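Local coordinates for lipoprotein (Burkholderia cenocepacia, PDB 4QHQ), which binds methionine in the cleft between its two lobes and probably delivers it to an ABC transporter as the substrate-binding lipoprotein, at residues L102-D107 / A168-T173; G84-K89 / L181-D186; K91-L96 / A187-S192; F55-Y60 / S195-L200; V73-T78 / I201-K206. One frame throughout, in Å; residues are numbered along the deposited sequence.

Contact 1: residues L102-D107 / A168-T173; sequences LAVPND and AAVINT. With MET (methionine), chain B.
Ala103 is gripped on both of its backbone polar atoms by the strand beside it. Its N donates to Ala168 O at 3.1 Å. Its O accepts from Val170 N at 2.9 Å, and this bond is straighter, with 159° at the hydrogen. Both acceptors are also approached by a CA-H: Leu102 CA lies 3.2 Å from Ala168 O, and Ala169 CA faces Ala103 O in the same way. The outward-facing groups of the two strands are taken by other neighbours. Leu102 and Val104 bond to strand 150-154, and Ala169 bonds to Tyr86 of strand 84-86. Strands 101-105 and 168-171 run parallel as neighbours inside the five-stranded sheet of one lobe of a periplasmic-binding-protein fold. The ladder stops at Pro105, which has no N-H to give. Its CD sits 3.4 Å from Val170 O, a buried carbonyl for which the model offers no hydrogen-bond donor. On one face, Leu102 CD2 packs on Ala168 CB at 3.6 Å. Val104 and Val170 lie side by side, CG1 to CG2 at 4.1 Å, against Ala114 of helix 108-120. Asp107 is the N-cap of helix 108-120; its side chain caps a backbone N of that helix, and OD2 also accepts from Asn110 ND2. Asn172 lies between Pro105 and the bound methionine, in the ligand pocket.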
# COMPACT_ATOMS: atom_id res chain seq x y z
N LEU A 102 19.18 -6.44 2.30
CA LEU A 102 17.75 -6.34 2.05
C LEU A 102 17.37 -4.87 1.96
O LEU A 102 18.09 -4.00 2.44
CB LEU A 102 16.94 -6.99 3.17
CG LEU A 102 17.19 -8.46 3.49
CD1 LEU A 102 16.09 -9.01 4.39
CD2 LEU A 102 17.30 -9.27 2.22
N ALA A 103 16.24 -4.61 1.33
CA ALA A 103 15.70 -3.26 1.29
C ALA A 103 14.22 -3.31 1.68
O ALA A 103 13.50 -4.23 1.29
CB ALA A 103 15.88 -2.66 -0.09
N VAL A 104 13.81 -2.34 2.49
CA VAL A 104 12.42 -2.19 2.90
C VAL A 104 11.98 -0.73 2.74
O VAL A 104 12.83 0.17 2.66
CB VAL A 104 12.20 -2.64 4.37
CG1 VAL A 104 12.56 -4.12 4.55
CG2 VAL A 104 12.98 -1.77 5.34
N PRO A 105 10.65 -0.48 2.70
CA PRO A 105 10.18 0.91 2.68
C PRO A 105 10.63 1.71 3.90
O PRO A 105 10.94 1.13 4.94
CB PRO A 105 8.65 0.76 2.69
CG PRO A 105 8.39 -0.60 2.10
CD PRO A 105 9.52 -1.43 2.66
N ASN A 106 10.67 3.03 3.76
CA ASN A 106 11.16 3.89 4.84
C ASN A 106 10.13 4.81 5.50
O ASN A 106 10.49 5.66 6.31
CB ASN A 106 12.35 4.75 4.35
CG ASN A 106 11.96 5.76 3.29
OD1 ASN A 106 10.80 5.89 2.94
ND2 ASN A 106 12.95 6.52 2.82
N ASP A 107 8.86 4.64 5.14
CA ASP A 107 7.79 5.38 5.81
C ASP A 107 7.34 4.53 7.00
O ASP A 107 7.44 3.30 6.94
CB ASP A 107 6.63 5.66 4.86
CG ASP A 107 6.00 4.39 4.36
OD1 ASP A 107 6.60 3.75 3.47
OD2 ASP A 107 4.92 4.01 4.86
N ALA A 168 17.28 -9.15 -1.47
CA ALA A 168 15.83 -9.23 -1.48
C ALA A 168 15.27 -7.87 -1.09
O ALA A 168 15.96 -7.06 -0.47
CB ALA A 168 15.32 -10.31 -0.54
N ALA A 169 14.02 -7.61 -1.46
CA ALA A 169 13.35 -6.38 -1.06
C ALA A 169 11.90 -6.66 -0.75
O ALA A 169 11.28 -7.49 -1.41
CB ALA A 169 13.45 -5.33 -2.15
N VAL A 170 11.37 -5.96 0.24
CA VAL A 170 9.94 -6.03 0.53
C VAL A 170 9.30 -4.84 -0.18
O VAL A 170 9.67 -3.68 0.08
CB VAL A 170 9.66 -5.95 2.04
CG1 VAL A 170 8.15 -6.03 2.29
CG2 VAL A 170 10.39 -7.07 2.77
N ILE A 171 8.38 -5.11 -1.10
CA ILE A 171 7.88 -4.08 -2.02
C ILE A 171 6.36 -4.06 -2.04
O ILE A 171 5.72 -5.10 -2.23
CB ILE A 171 8.38 -4.31 -3.47
CG1 ILE A 171 9.90 -4.47 -3.51
CG2 ILE A 171 7.94 -3.18 -4.40
CD1 ILE A 171 10.45 -4.66 -4.91
N ASN A 172 5.80 -2.88 -1.80
CA ASN A 172 4.35 -2.68 -1.90
C ASN A 172 3.81 -3.13 -3.24
O ASN A 172 4.40 -2.89 -4.29
CB ASN A 172 3.97 -1.22 -1.67
CG ASN A 172 4.22 -0.76 -0.25
OD1 ASN A 172 3.33 -0.86 0.63
ND2 ASN A 172 5.41 -0.26 -0.00
N THR A 173 2.66 -3.79 -3.21
CA THR A 173 2.11 -4.41 -4.40
C THR A 173 1.86 -3.43 -5.55
O THR A 173 2.11 -3.77 -6.70
CB THR A 173 0.89 -5.26 -4.04
OG1 THR A 173 1.34 -6.43 -3.33
CG2 THR A 173 0.11 -5.66 -5.26
N MET B . -1.48 0.11 -2.02
CA MET B . -0.45 0.11 -0.98
C MET B . -0.46 -1.19 -0.21
O MET B . -1.53 -1.71 0.08
CB MET B . -0.69 1.29 -0.04
CG MET B . 0.36 1.43 1.08
SD MET B . 0.00 2.80 2.20
CE MET B . 0.26 4.21 1.12
OXT MET B . 0.60 -1.76 0.10

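Contact 2: residues G84-K89 / L181-D186; sequences GVYSKK and LQPTKD
Tyr86 carries most of the packing between strand 84-86 and the loop 181-186. Its CG is anti to the carbonyl carbon (chi1 -59°), and the ring reaches over to the loop. Leu181 CD1 lies over one ring face, 4.1 Å above the plane and offset toward the rim. Leu181 CB approaches CE2 of Tyr86. Pro183 CA lies at the ring edge, and Pro183 CG is 3.2 Å from Tyr86 OH. Ala176 of helix 173-178 and Ile171 of strand 168-171 add to the cover of the same side chain. At the solvent side, the Lys88 chain bends at chi2 (-64°) and brings NZ to 3.7 Å from Leu181 CD2. Lys88 NZ is 6.2 Å from Asp186 OD2, so any attraction is probably modest.

The polar link between the segments is a water. It accepts from Ser87 N at 2.9 Å and donates to Asp186 O.

Other bonds shape each segment from within. Asp186 OD2 takes Gln182 N at 2.8 Å in a nearly straight bond, on the anti side but tilted 31° out of the carboxylate plane. Gln182 OE1 accepts from both Thr184 N and Thr184 OG1, which come from opposite faces of its amide plane. Gln182 O also has two donors, Lys185 N and Asp186 N. On the other segment, Ser87 OG accepts from Lys89 N in an ST turn.

The loop is thus tied up largely by its own bonds. It meets strand 84-86 of the five-stranded sheet through aromatic and aliphatic packing and one bridging water.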
# COMPACT_ATOMS: atom_id res chain seq x y z
N GLY A 84 4.76 -8.41 -0.63
CA GLY A 84 5.66 -9.51 -0.92
C GLY A 84 7.12 -9.17 -0.76
O GLY A 84 7.51 -7.99 -0.72
N VAL A 85 7.92 -10.23 -0.68
CA VAL A 85 9.37 -10.14 -0.73
C VAL A 85 9.79 -10.64 -2.10
O VAL A 85 9.34 -11.70 -2.56
CB VAL A 85 10.01 -11.05 0.33
CG1 VAL A 85 11.52 -10.93 0.30
CG2 VAL A 85 9.49 -10.72 1.72
N TYR A 86 10.68 -9.88 -2.74
CA TYR A 86 11.12 -10.15 -4.11
C TYR A 86 12.62 -10.25 -4.15
O TYR A 86 13.32 -9.66 -3.34
CB TYR A 86 10.66 -9.04 -5.07
CG TYR A 86 9.16 -8.91 -5.08
CD1 TYR A 86 8.52 -8.11 -4.15
CD2 TYR A 86 8.39 -9.64 -5.98
CE1 TYR A 86 7.14 -8.01 -4.13
CE2 TYR A 86 7.03 -9.56 -5.96
CZ TYR A 86 6.41 -8.73 -5.04
OH TYR A 86 5.04 -8.66 -5.03
N SER A 87 13.12 -11.04 -5.09
CA SER A 87 14.55 -11.22 -5.26
C SER A 87 14.86 -11.63 -6.68
O SER A 87 14.15 -12.43 -7.29
CB SER A 87 15.07 -12.27 -4.29
OG SER A 87 16.47 -12.44 -4.47
N LYS A 88 15.94 -11.07 -7.21
CA LYS A 88 16.45 -11.47 -8.51
C LYS A 88 17.55 -12.49 -8.34
O LYS A 88 18.12 -12.94 -9.33
CB LYS A 88 17.03 -10.26 -9.25
CG LYS A 88 16.01 -9.21 -9.64
CD LYS A 88 15.00 -9.76 -10.62
CE LYS A 88 13.93 -8.73 -10.94
NZ LYS A 88 12.77 -9.33 -11.66
N LYS A 89 17.87 -12.82 -7.09
CA LYS A 89 19.07 -13.60 -6.80
C LYS A 89 18.82 -14.88 -6.00
O LYS A 89 19.66 -15.79 -6.01
CB LYS A 89 20.11 -12.72 -6.08
CG LYS A 89 20.34 -11.37 -6.76
CD LYS A 89 21.44 -10.55 -6.09
CE LYS A 89 21.59 -9.19 -6.75
NZ LYS A 89 22.66 -8.37 -6.11
N LEU A 181 6.34 -7.01 -11.76
CA LEU A 181 6.46 -8.14 -10.85
C LEU A 181 5.05 -8.61 -10.52
O LEU A 181 4.14 -7.79 -10.35
CB LEU A 181 7.19 -7.73 -9.58
CG LEU A 181 8.60 -7.17 -9.75
CD1 LEU A 181 9.05 -6.46 -8.49
CD2 LEU A 181 9.58 -8.28 -10.14
N GLN A 182 4.85 -9.92 -10.43
CA GLN A 182 3.54 -10.45 -10.05
C GLN A 182 3.64 -11.08 -8.67
O GLN A 182 4.31 -12.09 -8.50
CB GLN A 182 3.03 -11.46 -11.08
CG GLN A 182 1.81 -12.25 -10.64
CD GLN A 182 0.66 -11.36 -10.17
OE1 GLN A 182 0.12 -11.55 -9.08
NE2 GLN A 182 0.27 -10.40 -11.00
N PRO A 183 2.99 -10.46 -7.68
CA PRO A 183 3.05 -10.94 -6.29
C PRO A 183 2.67 -12.41 -6.10
O PRO A 183 3.20 -13.05 -5.20
CB PRO A 183 2.06 -10.01 -5.57
CG PRO A 183 2.15 -8.75 -6.35
CD PRO A 183 2.21 -9.21 -7.77
N THR A 184 1.77 -12.93 -6.94
CA THR A 184 1.32 -14.31 -6.79
C THR A 184 2.24 -15.32 -7.47
O THR A 184 2.05 -16.52 -7.32
CB THR A 184 -0.12 -14.50 -7.34
OG1 THR A 184 -0.14 -14.21 -8.74
CG2 THR A 184 -1.09 -13.60 -6.61
N LYS A 185 3.22 -14.83 -8.22
CA LYS A 185 4.13 -15.70 -8.96
C LYS A 185 5.60 -15.43 -8.66
O LYS A 185 6.40 -16.37 -8.59
CB LYS A 185 3.88 -15.58 -10.46
N ASP A 186 5.96 -14.17 -8.49
CA ASP A 186 7.37 -13.80 -8.35
C ASP A 186 7.84 -13.67 -6.90
O ASP A 186 9.04 -13.79 -6.62
CB ASP A 186 7.67 -12.48 -9.08
CG ASP A 186 7.45 -12.58 -10.58
OD1 ASP A 186 7.77 -13.63 -11.18
OD2 ASP A 186 6.96 -11.58 -11.17
O HOH W 1 11.05 -11.90 -6.99

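Contact 3: residues K91-L96 / A187-S192; sequences KSLKDL and AIALES
Ile188 packs against the backbone of Lys91 to Leu93 at the margin of the five-stranded sheet in one lobe of the binding-protein fold. Its CG1 stands between the backbone N and the carbonyl carbon (chi1 67°), which sends CD1 to Leu93 and leaves CG2 beside Lys91. CG2 comes to 3.4 Å from Lys91 O. CD1 lies 3.8 Å from Leu93 N and also touches CG of the Leu93 side chain. The side chains of Leu93 and Ile188 cross at about a right angle. Leu93 CD1 reaches further along, to Ala189 CB at 4.0 Å.

Two waters join the backbones beside this apolar patch. One donates to both Lys91 O and Ile188 O. The second accepts from Leu93 N and donates to Ile188 O, which therefore takes two water hydrogens.

The next shell fixes the two backbones. Ser92 OG accepts from Lys94 N at 3.0 Å in an ST turn. Ser92 O takes Asp95 N, and Leu93 O takes Leu96 N, forming the short 3-10 turn 93-95. On the other side, Ile188 and Ala189 bond through their backbones to Val85 of strand 84-86. Val85 also packs on Leu93, Ile188 and Ala189. Gln121, after helix 108-120, touches Leu93 and Ala189. Further along, Glu191 OE1 accepts from Ile83 N and makes a salt bridge with Arg113 NH2.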
# COMPACT_ATOMS: atom_id res chain seq x y z
N LYS A 91 15.65 -17.81 -4.35
CA LYS A 91 14.30 -18.34 -4.49
C LYS A 91 13.56 -18.40 -3.15
O LYS A 91 12.34 -18.56 -3.11
CB LYS A 91 14.33 -19.72 -5.14
CG LYS A 91 14.75 -19.70 -6.60
CD LYS A 91 13.75 -18.93 -7.43
CE LYS A 91 14.10 -18.97 -8.92
NZ LYS A 91 13.09 -18.24 -9.74
N SER A 92 14.32 -18.26 -2.07
CA SER A 92 13.76 -18.30 -0.73
C SER A 92 14.57 -17.42 0.22
O SER A 92 15.79 -17.29 0.06
CB SER A 92 13.75 -19.74 -0.21
OG SER A 92 13.36 -19.78 1.16
N LEU A 93 13.90 -16.84 1.21
CA LEU A 93 14.59 -16.10 2.27
C LEU A 93 15.56 -17.02 3.01
O LEU A 93 16.56 -16.56 3.57
CB LEU A 93 13.57 -15.49 3.24
CG LEU A 93 12.77 -14.30 2.71
CD1 LEU A 93 11.65 -13.95 3.67
CD2 LEU A 93 13.71 -13.13 2.54
N LYS A 94 15.27 -18.32 3.03
CA LYS A 94 16.16 -19.27 3.68
C LYS A 94 17.52 -19.36 2.97
O LYS A 94 18.51 -19.78 3.56
CB LYS A 94 15.51 -20.66 3.73
N ASP A 95 17.54 -18.99 1.69
CA ASP A 95 18.74 -18.97 0.87
C ASP A 95 19.63 -17.74 1.07
O ASP A 95 20.74 -17.70 0.53
CB ASP A 95 18.37 -19.06 -0.61
CG ASP A 95 17.74 -20.38 -0.97
OD1 ASP A 95 18.20 -21.41 -0.44
OD2 ASP A 95 16.80 -20.38 -1.78
N LEU A 96 19.17 -16.75 1.83
CA LEU A 96 19.96 -15.55 2.03
C LEU A 96 21.31 -15.85 2.65
O LEU A 96 21.38 -16.57 3.64
CB LEU A 96 19.23 -14.55 2.91
CG LEU A 96 17.96 -13.93 2.35
CD1 LEU A 96 17.33 -13.08 3.44
CD2 LEU A 96 18.25 -13.11 1.11
N ALA A 187 6.93 -13.40 -5.98
CA ALA A 187 7.32 -13.17 -4.60
C ALA A 187 7.84 -14.46 -3.98
O ALA A 187 7.31 -15.55 -4.22
CB ALA A 187 6.16 -12.60 -3.78
N ILE A 188 8.89 -14.32 -3.18
CA ILE A 188 9.47 -15.46 -2.49
C ILE A 188 8.89 -15.63 -1.09
O ILE A 188 9.11 -16.66 -0.44
CB ILE A 188 11.01 -15.40 -2.45
CG1 ILE A 188 11.51 -14.25 -1.58
CG2 ILE A 188 11.57 -15.31 -3.87
CD1 ILE A 188 13.04 -14.27 -1.43
N ALA A 189 8.10 -14.65 -0.66
CA ALA A 189 7.31 -14.74 0.57
C ALA A 189 6.20 -13.72 0.46
O ALA A 189 6.34 -12.70 -0.21
CB ALA A 189 8.16 -14.46 1.79
N LEU A 190 5.10 -13.99 1.14
CA LEU A 190 3.94 -13.13 1.04
C LEU A 190 3.23 -12.99 2.38
O LEU A 190 3.05 -13.96 3.12
CB LEU A 190 2.96 -13.68 -0.00
CG LEU A 190 1.97 -12.73 -0.67
CD1 LEU A 190 2.70 -11.75 -1.58
CD2 LEU A 190 0.93 -13.52 -1.45
N GLU A 191 2.82 -11.76 2.67
CA GLU A 191 2.01 -11.44 3.85
C GLU A 191 0.66 -12.13 3.77
O GLU A 191 0.15 -12.42 2.68
CB GLU A 191 1.81 -9.93 3.84
CG GLU A 191 1.11 -9.31 5.01
CD GLU A 191 0.95 -7.82 4.76
OE1 GLU A 191 0.30 -7.47 3.74
OE2 GLU A 191 1.49 -7.00 5.54
N SER A 192 0.06 -12.38 4.93
CA SER A 192 -1.27 -12.97 5.00
C SER A 192 -2.35 -11.96 4.66
O SER A 192 -2.20 -10.77 4.91
CB SER A 192 -1.54 -13.52 6.39
OG SER A 192 -2.81 -14.16 6.44
O HOH W 2 10.01 -19.16 -1.54
O HOH W 3 11.10 -16.92 1.44

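Contact 4: residues F55-Y60 / S195-L200; sequences FQHQPY and SPYANL. With MET (methionine), chain B.
The His57 imidazole is sandwiched between Tyr197 and the sulfur of the bound methionine, in the cleft of this two-lobed binding-protein fold. Tyr197 turns its edge to the imidazole face in a T-shaped pair, with ring centres 4.8 Å apart and planes at 64°. Its CD1 sits over the centre of that face. Methionine SD lies over the opposite face, 3.4 Å from His57 NE2. Both ring nitrogens are engaged. ND1 accepts from Tyr60 N and so caps helix 58-68. NE2 is hydrogen-bonded to Asn110 OD1.

Tyr60 closes on the methionine tail from another direction. Methionine CE lies over its ring face, 3.6 Å above the plane and offset toward the rim. CE also touches the Phe55 ring, obliquely.

Pro59 CG meets Tyr197 CE1 obliquely, at 3.7 Å. Leu200 CG sits between its backbone N and carbonyl carbon (chi1 58°), which turns both methyls toward segment 55-60: CD2 comes to 3.5 Å from Gln58 OE1 and CD1 touches Gln56 CG. The amide end of Gln58 is held by Asp62.

The backbones run roughly antiparallel, joined by one weak bond from Leu200 N to Gln56 O. One water bridges Phe55 N and Gln56 NE2 to Leu200 O. Another links Gln58 N to Pro196 O and Ala198 O.

Asn199 holds the amino-acid end of the ligand: OD1 accepts from methionine N at 2.8 Å, and ND2 donates to methionine O at 2.8 Å.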
# COMPACT_ATOMS: atom_id res chain seq x y z
N PHE A 55 -5.43 5.51 -2.17
CA PHE A 55 -4.07 5.02 -2.36
C PHE A 55 -3.47 4.37 -1.11
O PHE A 55 -2.38 3.83 -1.20
CB PHE A 55 -3.15 6.15 -2.79
CG PHE A 55 -2.72 7.03 -1.66
CD1 PHE A 55 -3.62 7.95 -1.11
CD2 PHE A 55 -1.45 6.96 -1.14
CE1 PHE A 55 -3.24 8.76 -0.05
CE2 PHE A 55 -1.06 7.75 -0.08
CZ PHE A 55 -1.95 8.67 0.46
N GLN A 56 -4.13 4.45 0.04
CA GLN A 56 -3.47 4.09 1.29
C GLN A 56 -4.27 3.13 2.15
O GLN A 56 -5.47 2.94 1.95
CB GLN A 56 -3.22 5.36 2.11
CG GLN A 56 -4.46 5.91 2.80
CD GLN A 56 -4.32 7.37 3.17
OE1 GLN A 56 -3.39 7.75 3.89
NE2 GLN A 56 -5.24 8.19 2.68
N HIS A 57 -3.60 2.53 3.12
CA HIS A 57 -4.28 1.76 4.16
C HIS A 57 -4.42 2.59 5.45
O HIS A 57 -3.88 3.69 5.54
CB HIS A 57 -3.58 0.41 4.40
CG HIS A 57 -2.09 0.50 4.55
ND1 HIS A 57 -1.49 1.21 5.57
CD2 HIS A 57 -1.09 -0.07 3.84
CE1 HIS A 57 -0.17 1.09 5.46
NE2 HIS A 57 0.10 0.30 4.43
N GLN A 58 -5.18 2.09 6.41
CA GLN A 58 -5.42 2.83 7.64
C GLN A 58 -4.15 3.11 8.48
O GLN A 58 -4.00 4.21 9.01
CB GLN A 58 -6.52 2.19 8.50
CG GLN A 58 -6.97 3.08 9.65
CD GLN A 58 -7.79 4.27 9.21
OE1 GLN A 58 -8.78 4.13 8.49
NE2 GLN A 58 -7.37 5.46 9.63
N PRO A 59 -3.23 2.13 8.59
CA PRO A 59 -2.00 2.45 9.32
C PRO A 59 -1.24 3.61 8.68
O PRO A 59 -0.70 4.46 9.40
CB PRO A 59 -1.22 1.13 9.26
CG PRO A 59 -2.31 0.10 9.28
CD PRO A 59 -3.36 0.68 8.35
N TYR A 60 -1.23 3.69 7.36
CA TYR A 60 -0.57 4.81 6.70
C TYR A 60 -1.29 6.14 7.01
O TYR A 60 -0.64 7.14 7.35
CB TYR A 60 -0.49 4.60 5.19
CG TYR A 60 0.35 5.63 4.48
CD1 TYR A 60 -0.20 6.81 3.99
CD2 TYR A 60 1.70 5.42 4.30
CE1 TYR A 60 0.59 7.75 3.34
CE2 TYR A 60 2.50 6.36 3.65
CZ TYR A 60 1.93 7.53 3.18
OH TYR A 60 2.73 8.45 2.55
N SER A 195 -4.41 -9.21 7.57
CA SER A 195 -3.57 -8.12 8.02
C SER A 195 -4.44 -6.87 8.14
O SER A 195 -5.57 -6.84 7.65
CB SER A 195 -2.46 -7.87 7.00
OG SER A 195 -2.95 -7.06 5.94
N PRO A 196 -3.91 -5.82 8.78
CA PRO A 196 -4.70 -4.59 8.90
C PRO A 196 -4.54 -3.64 7.72
O PRO A 196 -4.90 -2.47 7.84
CB PRO A 196 -4.13 -3.94 10.16
CG PRO A 196 -2.70 -4.38 10.18
CD PRO A 196 -2.71 -5.79 9.64
N TYR A 197 -4.07 -4.12 6.58
CA TYR A 197 -3.66 -3.22 5.50
C TYR A 197 -4.63 -3.05 4.32
O TYR A 197 -4.21 -2.69 3.21
CB TYR A 197 -2.25 -3.60 5.02
CG TYR A 197 -1.26 -3.55 6.15
CD1 TYR A 197 -0.86 -2.34 6.69
CD2 TYR A 197 -0.75 -4.72 6.71
CE1 TYR A 197 0.02 -2.28 7.76
CE2 TYR A 197 0.14 -4.67 7.78
CZ TYR A 197 0.52 -3.45 8.30
OH TYR A 197 1.40 -3.38 9.35
N ALA A 198 -5.92 -3.24 4.56
CA ALA A 198 -6.89 -2.92 3.51
C ALA A 198 -6.76 -1.46 3.12
O ALA A 198 -6.63 -0.59 3.98
CB ALA A 198 -8.32 -3.21 3.96
N ASN A 199 -6.84 -1.21 1.83
CA ASN A 199 -6.76 0.16 1.35
C ASN A 199 -8.13 0.82 1.44
O ASN A 199 -9.14 0.15 1.65
CB ASN A 199 -6.22 0.18 -0.09
CG ASN A 199 -4.73 -0.04 -0.18
OD1 ASN A 199 -4.09 0.50 -1.07
ND2 ASN A 199 -4.16 -0.84 0.73
N LEU A 200 -8.18 2.14 1.26
CA LEU A 200 -9.40 2.87 1.55
C LEU A 200 -9.52 4.14 0.70
O LEU A 200 -8.55 4.65 0.14
CB LEU A 200 -9.45 3.20 3.05
CG LEU A 200 -8.29 4.02 3.64
CD1 LEU A 200 -8.47 5.52 3.49
CD2 LEU A 200 -8.05 3.72 5.10
N MET B . -1.48 0.11 -2.02
CA MET B . -0.45 0.11 -0.98
C MET B . -0.46 -1.19 -0.21
O MET B . -1.53 -1.71 0.08
CB MET B . -0.69 1.29 -0.04
CG MET B . 0.36 1.43 1.08
SD MET B . 0.00 2.80 2.20
CE MET B . 0.26 4.21 1.12
OXT MET B . 0.60 -1.76 0.10
O HOH W 4 -6.57 6.66 0.27
O HOH W 5 -6.47 -0.52 6.59

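Contact 5: residues V73-T78 / I201-K206; sequences VSAGLT and IAVRAK
The side chain of Ile201 runs from Gly76 to Thr78 and Ala75 of strand 72-80, and can be followed outward from its CB. CB lies 4.1 Å from Gly76 O, the carbonyl that accepts from the N of Ile201. CG1 is anti to the carbonyl carbon (chi1 -65°), which carries that branch to Thr78. There CG1 touches Thr78 CG2 at 3.6 Å, and the two side chains cross at about a right angle. The tip, CD1, stays near the same methyl group at 4.1 Å. The other branch, CG2, faces Ala75 CB at 4.5 Å. Tyr220 of helix 211-220 touches both Ile201 and Thr78, and Val213 and Val217 of that helix cover Ala75.

Four backbone bonds hold the strands together. Val73 and Val203 exchange a reciprocal pair, each 3.0 Å from N to O. Ala75 N donates to Ile201 O at 2.7 Å, almost perfectly straight at 179°. Ile201 N reaches Gly76 O. Thus Ile201 O pairs with Ala75 but Ile201 N with Gly76, consistent with a beta bulge at Ala75-Gly76. Gly76 takes it up with phi 158°, a backbone shape suited to a residue without CB. Ser74 OG receives a weak bond from Gly76 N within the bulge.

Strand 199-204 is antiparallel to both its neighbours, 52-57 and 72-80, in the mixed six-stranded sheet of the periplasmic-binding-protein lobe that carries Asn199 of the methionine pocket.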
# COMPACT_ATOMS: atom_id res chain seq x y z
N VAL A 73 -10.51 11.20 6.94
CA VAL A 73 -11.06 9.94 7.42
C VAL A 73 -11.38 9.01 6.27
O VAL A 73 -11.57 9.45 5.13
CB VAL A 73 -12.34 10.15 8.23
CG1 VAL A 73 -12.05 10.85 9.56
CG2 VAL A 73 -13.37 10.93 7.41
N SER A 74 -11.48 7.73 6.59
CA SER A 74 -11.90 6.74 5.61
C SER A 74 -13.38 6.86 5.33
O SER A 74 -14.20 7.04 6.24
CB SER A 74 -11.60 5.34 6.14
OG SER A 74 -12.04 4.38 5.20
N ALA A 75 -13.73 6.78 4.05
CA ALA A 75 -15.11 6.71 3.62
C ALA A 75 -15.50 5.28 3.26
O ALA A 75 -16.66 4.98 3.04
CB ALA A 75 -15.33 7.63 2.44
N GLY A 76 -14.51 4.39 3.19
CA GLY A 76 -14.79 3.01 2.85
C GLY A 76 -13.59 2.28 2.30
O GLY A 76 -12.62 2.90 1.84
N LEU A 77 -13.65 0.96 2.32
CA LEU A 77 -12.51 0.15 1.92
C LEU A 77 -12.54 -0.17 0.44
O LEU A 77 -13.61 -0.18 -0.19
CB LEU A 77 -12.49 -1.15 2.73
CG LEU A 77 -12.35 -0.99 4.24
CD1 LEU A 77 -12.24 -2.37 4.89
CD2 LEU A 77 -11.16 -0.11 4.62
N THR A 78 -11.36 -0.44 -0.12
CA THR A 78 -11.24 -0.69 -1.55
C THR A 78 -10.75 -2.12 -1.82
O THR A 78 -11.54 -2.99 -2.18
CB THR A 78 -10.33 0.36 -2.20
OG1 THR A 78 -9.09 0.44 -1.49
CG2 THR A 78 -10.99 1.73 -2.16
N ILE A 201 -10.74 4.64 0.62
CA ILE A 201 -10.99 5.97 0.07
C ILE A 201 -11.04 6.96 1.23
O ILE A 201 -11.76 6.75 2.19
CB ILE A 201 -12.30 6.03 -0.72
CG1 ILE A 201 -12.20 5.12 -1.95
CG2 ILE A 201 -12.63 7.48 -1.13
CD1 ILE A 201 -13.53 4.92 -2.66
N ALA A 202 -10.24 8.03 1.14
CA ALA A 202 -10.20 9.05 2.18
C ALA A 202 -10.83 10.34 1.70
O ALA A 202 -10.70 10.70 0.53
CB ALA A 202 -8.76 9.31 2.62
N VAL A 203 -11.51 11.02 2.61
CA VAL A 203 -12.08 12.34 2.35
C VAL A 203 -11.84 13.25 3.54
O VAL A 203 -11.47 12.79 4.62
CB VAL A 203 -13.60 12.27 2.09
CG1 VAL A 203 -13.90 11.41 0.87
CG2 VAL A 203 -14.35 11.76 3.32
N ARG A 204 -12.02 14.55 3.35
CA ARG A 204 -11.94 15.46 4.48
C ARG A 204 -13.06 15.14 5.46
O ARG A 204 -14.18 14.84 5.04
CB ARG A 204 -12.02 16.92 4.03
CG ARG A 204 -10.77 17.38 3.30
CD ARG A 204 -10.88 18.85 2.89
NE ARG A 204 -12.00 19.09 1.98
CZ ARG A 204 -11.93 18.91 0.67
NH1 ARG A 204 -10.80 18.53 0.12
NH2 ARG A 204 -12.99 19.12 -0.10
N ALA A 205 -12.75 15.22 6.75
CA ALA A 205 -13.72 14.96 7.81
C ALA A 205 -15.00 15.76 7.62
O ALA A 205 -16.10 15.23 7.79
CB ALA A 205 -13.12 15.28 9.17
N LYS A 206 -14.85 17.03 7.26
CA LYS A 206 -16.00 17.92 7.09
C LYS A 206 -16.90 17.50 5.92
O LYS A 206 -18.06 17.91 5.86
CB LYS A 206 -15.53 19.36 6.90

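Contacts 1, 2 and 3 lie on or beside the five-stranded sheet of one lobe, and contacts 4 and 5 belong to the six-stranded sheet of the other. Contacts 2 and 3 are closest, with centres 8 Å apart, joined where strand 84-86 pairs with 189-190. Strand 84-86 also pairs with 168-171 of contact 1. Contacts 4 and 5 share strand 199-204, and their centres are 11 Å apart. Methionine lies between the lobes and touches contacts 1 and 4, whose centres are about 16 Å apart. Contact 3 meets contact 4 where Glu191 touches Tyr197. Contacts 3 and 5 are 34 Å apart between centres, on opposite sides of the chain's centre.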